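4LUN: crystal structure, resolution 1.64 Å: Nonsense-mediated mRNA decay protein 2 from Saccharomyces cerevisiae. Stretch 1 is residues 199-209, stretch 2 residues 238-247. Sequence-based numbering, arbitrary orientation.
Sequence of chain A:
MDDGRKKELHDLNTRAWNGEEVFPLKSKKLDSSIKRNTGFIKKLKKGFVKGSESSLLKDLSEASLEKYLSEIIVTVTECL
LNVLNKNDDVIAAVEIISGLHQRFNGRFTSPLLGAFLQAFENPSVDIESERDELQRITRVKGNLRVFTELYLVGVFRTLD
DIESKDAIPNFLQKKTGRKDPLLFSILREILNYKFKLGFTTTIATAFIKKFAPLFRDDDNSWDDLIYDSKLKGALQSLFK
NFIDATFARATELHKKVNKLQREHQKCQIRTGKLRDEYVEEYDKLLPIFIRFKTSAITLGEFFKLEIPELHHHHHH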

ATOM      1  N   PHE A 199     -13.202  -6.837  -2.758  1.00 14.36           N
ATOM      2  CA  PHE A 199     -12.254  -6.563  -1.678  1.00 15.33           C
ATOM      3  C   PHE A 199     -11.188  -5.522  -2.060  1.00 17.36           C
ATOM      4  O   PHE A 199     -10.718  -4.748  -1.205  1.00 17.61           O
ATOM      5  CB  PHE A 199     -11.584  -7.859  -1.190  1.00 14.01           C
ATOM      6  CG  PHE A 199     -12.545  -8.869  -0.615  1.00 20.03           C
ATOM      7  CD1 PHE A 199     -13.113  -8.667   0.629  1.00 21.55           C
ATOM      8  CD2 PHE A 199     -12.862 -10.025  -1.311  1.00 19.75           C
ATOM      9  CE1 PHE A 199     -13.992  -9.597   1.167  1.00 23.75           C
ATOM     10  CE2 PHE A 199     -13.750 -10.965  -0.773  1.00 21.32           C
ATOM     11  CZ  PHE A 199     -14.312 -10.738   0.463  1.00 21.72           C
ATOM     12  N   THR A 200     -10.776  -5.485  -3.325  1.00 15.12           N
ATOM     13  CA  THR A 200      -9.718  -4.531  -3.670  1.00 14.82           C
ATOM     14  C   THR A 200     -10.225  -3.102  -3.747  1.00 16.53           C
ATOM     15  O   THR A 200      -9.421  -2.169  -3.749  1.00 16.04           O
ATOM     16  CB  THR A 200      -8.978  -4.864  -4.980  1.00 15.85           C
ATOM     17  OG1 THR A 200      -9.844  -4.638  -6.089  1.00 17.40           O
ATOM     18  CG2 THR A 200      -8.494  -6.308  -4.969  1.00 15.79           C
ATOM     19  N   THR A 201     -11.540  -2.911  -3.813  1.00 15.63           N
ATOM     20  CA  THR A 201     -12.070  -1.545  -3.837  1.00 12.43           C
ATOM     21  C   THR A 201     -11.695  -0.835  -2.536  1.00 14.25           C
ATOM     22  O   THR A 201     -11.540   0.388  -2.518  1.00 15.68           O
ATOM     23  CB  THR A 201     -13.602  -1.472  -4.059  1.00 16.30           C
ATOM     24  OG1 THR A 201     -14.274  -2.149  -2.997  1.00 15.82           O
ATOM     25  CG2 THR A 201     -14.023  -2.066  -5.402  1.00 18.06           C
ATOM     26  N   THR A 202     -11.544  -1.586  -1.450  1.00 13.57           N
ATOM     27  CA  THR A 202     -11.138  -0.976  -0.184  1.00 15.27           C
ATOM     28  C   THR A 202      -9.663  -0.558  -0.136  1.00 17.32           C
ATOM     29  O   THR A 202      -9.276   0.286   0.677  1.00 17.57           O
ATOM     30  CB  THR A 202     -11.500  -1.846   1.040  1.00 19.64           C
ATOM     31  OG1 THR A 202     -10.588  -2.952   1.144  1.00 21.68           O
ATOM     32  CG2 THR A 202     -12.930  -2.355   0.915  1.00 23.62           C
ATOM     33  N   ILE A 203      -8.825  -1.133  -0.995  1.00 16.32           N
ATOM     34  CA  ILE A 203      -7.446  -0.653  -1.117  1.00 14.78           C
ATOM     35  C   ILE A 203      -7.499   0.744  -1.743  1.00 14.24           C
ATOM     36  O   ILE A 203      -6.793   1.674  -1.329  1.00 15.88           O
ATOM     37  CB  ILE A 203      -6.607  -1.577  -2.028  1.00 15.10           C
ATOM     38  CG1 ILE A 203      -6.500  -2.981  -1.456  1.00 15.98           C
ATOM     39  CG2 ILE A 203      -5.204  -1.016  -2.224  1.00 16.24           C
ATOM     40  CD1 ILE A 203      -5.900  -3.971  -2.466  1.00 16.04           C
ATOM     41  N   ALA A 204      -8.359   0.890  -2.745  1.00 13.49           N
ATOM     42  CA  ALA A 204      -8.455   2.151  -3.471  1.00 16.12           C
ATOM     43  C   ALA A 204      -8.950   3.255  -2.547  1.00 17.26           C
ATOM     44  O   ALA A 204      -8.395   4.354  -2.547  1.00 15.51           O
ATOM     45  CB  ALA A 204      -9.388   2.007  -4.641  1.00 15.37           C
ATOM     46  N   THR A 205      -9.991   2.964  -1.769  1.00 15.12           N
ATOM     47  CA  THR A 205     -10.549   3.987  -0.882  1.00 15.62           C
ATOM     48  C   THR A 205      -9.604   4.325   0.264  1.00 17.63           C
ATOM     49  O   THR A 205      -9.474   5.484   0.656  1.00 19.14           O
ATOM     50  CB  THR A 205     -11.948   3.608  -0.340  1.00 17.00           C
ATOM     51  OG1 THR A 205     -11.879   2.361   0.357  1.00 16.89           O
ATOM     52  CG2 THR A 205     -12.898   3.447  -1.483  1.00 17.58           C
ATOM     53  N   ALA A 206      -8.933   3.315   0.801  1.00 15.15           N
ATOM     54  CA  ALA A 206      -7.969   3.559   1.866  1.00 14.93           C
ATOM     55  C   ALA A 206      -6.827   4.415   1.363  1.00 18.36           C
ATOM     56  O   ALA A 206      -6.296   5.247   2.099  1.00 17.17           O
ATOM     57  CB  ALA A 206      -7.429   2.245   2.428  1.00 18.12           C
ATOM     58  N   PHE A 207      -6.428   4.199   0.112  1.00 16.57           N
ATOM     59  CA  PHE A 207      -5.274   4.913  -0.424  1.00 16.69           C
ATOM     60  C   PHE A 207      -5.581   6.384  -0.675  1.00 16.55           C
ATOM     61  O   PHE A 207      -4.789   7.259  -0.326  1.00 17.41           O
ATOM     62  CB  PHE A 207      -4.757   4.244  -1.705  1.00 17.46           C
ATOM     63  CG  PHE A 207      -3.425   4.778  -2.172  1.00 17.58           C
ATOM     64  CD1 PHE A 207      -2.249   4.403  -1.539  1.00 17.13           C
ATOM     65  CD2 PHE A 207      -3.354   5.647  -3.241  1.00 16.59           C
ATOM     66  CE1 PHE A 207      -1.025   4.891  -1.963  1.00 17.56           C
ATOM     67  CE2 PHE A 207      -2.135   6.142  -3.678  1.00 17.73           C
ATOM     68  CZ  PHE A 207      -0.965   5.764  -3.034  1.00 17.78           C
ATOM     69  N   ILE A 208      -6.738   6.671  -1.255  1.00 15.31           N
ATOM     70  CA  ILE A 208      -7.070   8.066  -1.538  1.00 18.11           C
ATOM     71  C   ILE A 208      -7.293   8.858  -0.252  1.00 20.08           C
ATOM     72  O   ILE A 208      -6.991  10.044  -0.207  1.00 21.12           O
ATOM     73  CB  ILE A 208      -8.303   8.221  -2.463  1.00 18.72           C
ATOM     74  CG1 ILE A 208      -9.592   7.735  -1.782  1.00 15.22           C
ATOM     75  CG2 ILE A 208      -8.067   7.518  -3.801  1.00 19.35           C
ATOM     76  CD1 ILE A 208     -10.803   7.806  -2.691  1.00 21.05           C
ATOM     77  N   LYS A 209      -7.812   8.209   0.787  1.00 20.72           N
ATOM     78  CA  LYS A 209      -8.078   8.913   2.044  1.00 19.63           C
ATOM     79  C   LYS A 209      -6.789   9.344   2.720  1.00 21.15           C
ATOM     80  O   LYS A 209      -6.711  10.428   3.296  1.00 24.54           O
ATOM     81  CB  LYS A 209      -8.879   8.033   3.009  1.00 19.09           C
ATOM     82  CG  LYS A 209     -10.353   7.889   2.676  1.00 27.34           C
ATOM     83  CD  LYS A 209     -10.968   6.779   3.538  1.00 31.46           C
ATOM     84  CE  LYS A 209     -12.417   6.527   3.182  1.00 41.08           C
ATOM     85  NZ  LYS A 209     -12.911   5.253   3.786  1.00 41.55           N
TER
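Stretch 2 238-247: LFKNFIDATF

The contact is built around A204, whose methyl group is the small element between two large ones. Its CA-to-CB bond points toward stretch 2, and two phenylalanines one helical turn apart reach it: A204 CB lies 3.6 Å from F242 CE2 and 3.9 Å from F239 CE1. Read as a rule, a short side chain here faces long, flat ones on the other helix. F239 and F242 are spaced i to i+3, so both project from the same side of their helix, and both have CA-to-CB bonds directed toward stretch 1. They take different rotamers, m for F239 and t for F242. Between them they account for most of what stretch 2 contributes to a modest 310 Å² of buried surface, counted over both sides.

Stretch 2 is helical throughout, 238-247, within a helix that extends beyond it at both ends. Its backbone follows a regular i to i+4 pattern, from F242 N to L238 O at 3.0 Å through F247 N to I243 O at 2.8 Å. Stretch 1 is helical in its later part, through K209, and continues onward. The two helices run in broadly opposing directions, at 136° between their N-to-C vectors and a signed crossing angle of -136°, so they splay well away from strict antiparallel. Their axes come no closer than 11.5 Å. That is a wide separation for a helix pair, and the aromatic rings span it. The backbone register reflects the opposed directions: A204 CA is 7.7 Å from F239 CA, while T201 CA, earlier in its helix, is 7.5 Å from T246 CA, later in the other.

Outward from A204 toward the C-terminal part of stretch 1, F239 is the common partner. I208, in rotamer p, brings CG2 to 3.5 Å from F239 CE1, and F207 CD2 comes to 3.9 Å from F239 CZ. Both approaches to the F239 ring are oblique. The carbonyl of A204 meets the same ring differently, at its edge and near its plane, with A204 O 3.6 Å from F239 CE1. That oxygen also accepts a backbone hydrogen bond from I208 N at 3.1 Å.

In the other direction the ring of F242 reaches the threonines, and the contact becomes more polar in composition. T201 CA lies 3.8 Å from F242 CZ, and T200 OG1 lies 3.9 Å from the same CZ; both sit at the ring edge, near its plane. The T200 hydroxyl is hydrogen-bonded elsewhere in the structure. At this margin T201 turns its methyl to the other helix, with T201 CG2 3.8 Å from T246 OG1. The T246 side chain, in rotamer m, donates from OG1 to F242 O one turn earlier in its helix, at 2.9 Å. No hydrogen bond crosses between the stretches: at the threonine margin too the helices meet through packing, while T246 bonds within its own helix.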

ATOM      1  N   LEU A 238      -5.470   5.904 -13.586  1.00 14.07           N
ATOM      2  CA  LEU A 238      -5.701   4.585 -13.018  1.00 14.35           C
ATOM      3  C   LEU A 238      -6.947   4.542 -12.153  1.00 14.78           C
ATOM      4  O   LEU A 238      -7.753   3.610 -12.249  1.00 16.00           O
ATOM      5  CB  LEU A 238      -4.496   4.161 -12.177  1.00 15.27           C
ATOM      6  CG  LEU A 238      -4.528   2.793 -11.498  1.00 16.03           C
ATOM      7  CD1 LEU A 238      -4.678   1.700 -12.540  1.00 22.43           C
ATOM      8  CD2 LEU A 238      -3.256   2.593 -10.678  1.00 18.67           C
ATOM      9  N   PHE A 239      -7.123   5.554 -11.311  1.00 13.80           N
ATOM     10  CA  PHE A 239      -8.239   5.517 -10.378  1.00 15.21           C
ATOM     11  C   PHE A 239      -9.568   5.835 -11.051  1.00 16.45           C
ATOM     12  O   PHE A 239     -10.588   5.265 -10.690  1.00 16.80           O
ATOM     13  CB  PHE A 239      -7.987   6.401  -9.146  1.00 17.82           C
ATOM     14  CG  PHE A 239      -7.196   5.714  -8.073  1.00 15.16           C
ATOM     15  CD1 PHE A 239      -7.744   5.490  -6.812  1.00 19.86           C
ATOM     16  CD2 PHE A 239      -5.925   5.223  -8.336  1.00 18.85           C
ATOM     17  CE1 PHE A 239      -7.015   4.836  -5.834  1.00 16.24           C
ATOM     18  CE2 PHE A 239      -5.192   4.562  -7.354  1.00 20.79           C
ATOM     19  CZ  PHE A 239      -5.741   4.375  -6.093  1.00 19.81           C
ATOM     20  N   LYS A 240      -9.556   6.723 -12.044  1.00 16.30           N
ATOM     21  CA  LYS A 240     -10.775   7.008 -12.806  1.00 18.05           C
ATOM     22  C   LYS A 240     -11.226   5.786 -13.616  1.00 20.87           C
ATOM     23  O   LYS A 240     -12.413   5.504 -13.699  1.00 18.21           O
ATOM     24  CB  LYS A 240     -10.593   8.257 -13.677  1.00 20.36           C
ATOM     25  CG  LYS A 240     -10.671   9.551 -12.856  1.00 24.85           C
ATOM     26  CD  LYS A 240     -10.535  10.795 -13.723  1.00 41.19           C
ATOM     27  CE  LYS A 240     -10.238  12.029 -12.874  1.00 41.70           C
ATOM     28  NZ  LYS A 240     -11.411  12.467 -12.067  1.00 43.09           N
ATOM     29  N   ASN A 241     -10.277   5.041 -14.181  1.00 16.93           N
ATOM     30  CA  ASN A 241     -10.627   3.758 -14.786  1.00 18.00           C
ATOM     31  C   ASN A 241     -11.181   2.764 -13.771  1.00 15.63           C
ATOM     32  O   ASN A 241     -12.123   2.029 -14.061  1.00 17.01           O
ATOM     33  CB  ASN A 241      -9.428   3.141 -15.489  1.00 17.85           C
ATOM     34  CG  ASN A 241      -9.252   3.677 -16.890  1.00 27.11           C
ATOM     35  OD1 ASN A 241     -10.020   3.338 -17.791  1.00 26.84           O
ATOM     36  ND2 ASN A 241      -8.254   4.534 -17.078  1.00 23.27           N
ATOM     37  N   PHE A 242     -10.597   2.761 -12.582  1.00 14.32           N
ATOM     38  CA  PHE A 242     -11.031   1.847 -11.530  1.00 14.30           C
ATOM     39  C   PHE A 242     -12.422   2.241 -11.072  1.00 17.09           C
ATOM     40  O   PHE A 242     -13.252   1.395 -10.756  1.00 15.15           O
ATOM     41  CB  PHE A 242     -10.035   1.878 -10.369  1.00 13.79           C
ATOM     42  CG  PHE A 242     -10.297   0.829  -9.327  1.00 17.00           C
ATOM     43  CD1 PHE A 242      -9.871  -0.481  -9.512  1.00 15.77           C
ATOM     44  CD2 PHE A 242     -10.959   1.160  -8.168  1.00 13.06           C
ATOM     45  CE1 PHE A 242     -10.115  -1.448  -8.552  1.00 12.64           C
ATOM     46  CE2 PHE A 242     -11.219   0.202  -7.198  1.00 16.13           C
ATOM     47  CZ  PHE A 242     -10.784  -1.111  -7.391  1.00 14.92           C
ATOM     48  N   ILE A 243     -12.681   3.537 -11.026  1.00 14.98           N
ATOM     49  CA  ILE A 243     -13.998   4.011 -10.622  1.00 15.89           C
ATOM     50  C   ILE A 243     -15.068   3.623 -11.648  1.00 18.45           C
ATOM     51  O   ILE A 243     -16.163   3.201 -11.271  1.00 17.41           O
ATOM     52  CB  ILE A 243     -13.987   5.527 -10.359  1.00 15.97           C
ATOM     53  CG1 ILE A 243     -13.177   5.835  -9.106  1.00 18.48           C
ATOM     54  CG2 ILE A 243     -15.418   6.045 -10.193  1.00 18.24           C
ATOM     55  CD1 ILE A 243     -12.940   7.322  -8.911  1.00 23.88           C
ATOM     56  N   ASP A 244     -14.751   3.740 -12.939  1.00 14.90           N
ATOM     57  CA  ASP A 244     -15.694   3.333 -13.981  1.00 16.87           C
ATOM     58  C   ASP A 244     -16.062   1.868 -13.773  1.00 17.11           C
ATOM     59  O   ASP A 244     -17.225   1.484 -13.875  1.00 16.72           O
ATOM     60  CB  ASP A 244     -15.068   3.496 -15.377  1.00 21.23           C
ATOM     61  CG  ASP A 244     -15.360   4.847 -16.012  1.00 27.54           C
ATOM     62  OD1 ASP A 244     -16.187   5.613 -15.473  1.00 27.20           O
ATOM     63  OD2 ASP A 244     -14.771   5.137 -17.079  1.00 28.98           O
ATOM     64  N   ALA A 245     -15.051   1.059 -13.484  1.00 16.38           N
ATOM     65  CA  ALA A 245     -15.231  -0.380 -13.295  1.00 14.74           C
ATOM     66  C   ALA A 245     -16.049  -0.672 -12.058  1.00 13.82           C
ATOM     67  O   ALA A 245     -16.914  -1.550 -12.068  1.00 16.21           O
ATOM     68  CB  ALA A 245     -13.886  -1.079 -13.211  1.00 15.80           C
ATOM     69  N   THR A 246     -15.758   0.061 -10.984  1.00 13.51           N
ATOM     70  CA  THR A 246     -16.470  -0.121  -9.719  1.00 12.10           C
ATOM     71  C   THR A 246     -17.936   0.307  -9.850  1.00 14.20           C
ATOM     72  O   THR A 246     -18.845  -0.378  -9.368  1.00 14.97           O
ATOM     73  CB  THR A 246     -15.767   0.677  -8.601  1.00 13.83           C
ATOM     74  OG1 THR A 246     -14.437   0.173  -8.433  1.00 15.68           O
ATOM     75  CG2 THR A 246     -16.518   0.549  -7.284  1.00 15.20           C
ATOM     76  N   PHE A 247     -18.172   1.447 -10.492  1.00 14.96           N
ATOM     77  CA  PHE A 247     -19.548   1.893 -10.731  1.00 13.66           C
ATOM     78  C   PHE A 247     -20.312   0.863 -11.570  1.00 15.73           C
ATOM     79  O   PHE A 247     -21.467   0.555 -11.277  1.00 15.74           O
ATOM     80  CB  PHE A 247     -19.571   3.253 -11.448  1.00 14.60           C
ATOM     81  CG  PHE A 247     -19.304   4.442 -10.548  1.00 16.22           C
ATOM     82  CD1 PHE A 247     -19.009   4.282  -9.201  1.00 18.99           C
ATOM     83  CD2 PHE A 247     -19.378   5.731 -11.065  1.00 23.98           C
ATOM     84  CE1 PHE A 247     -18.773   5.387  -8.385  1.00 21.99           C
ATOM     85  CE2 PHE A 247     -19.150   6.839 -10.258  1.00 22.53           C
ATOM     86  CZ  PHE A 247     -18.847   6.665  -8.915  1.00 24.68           C
TER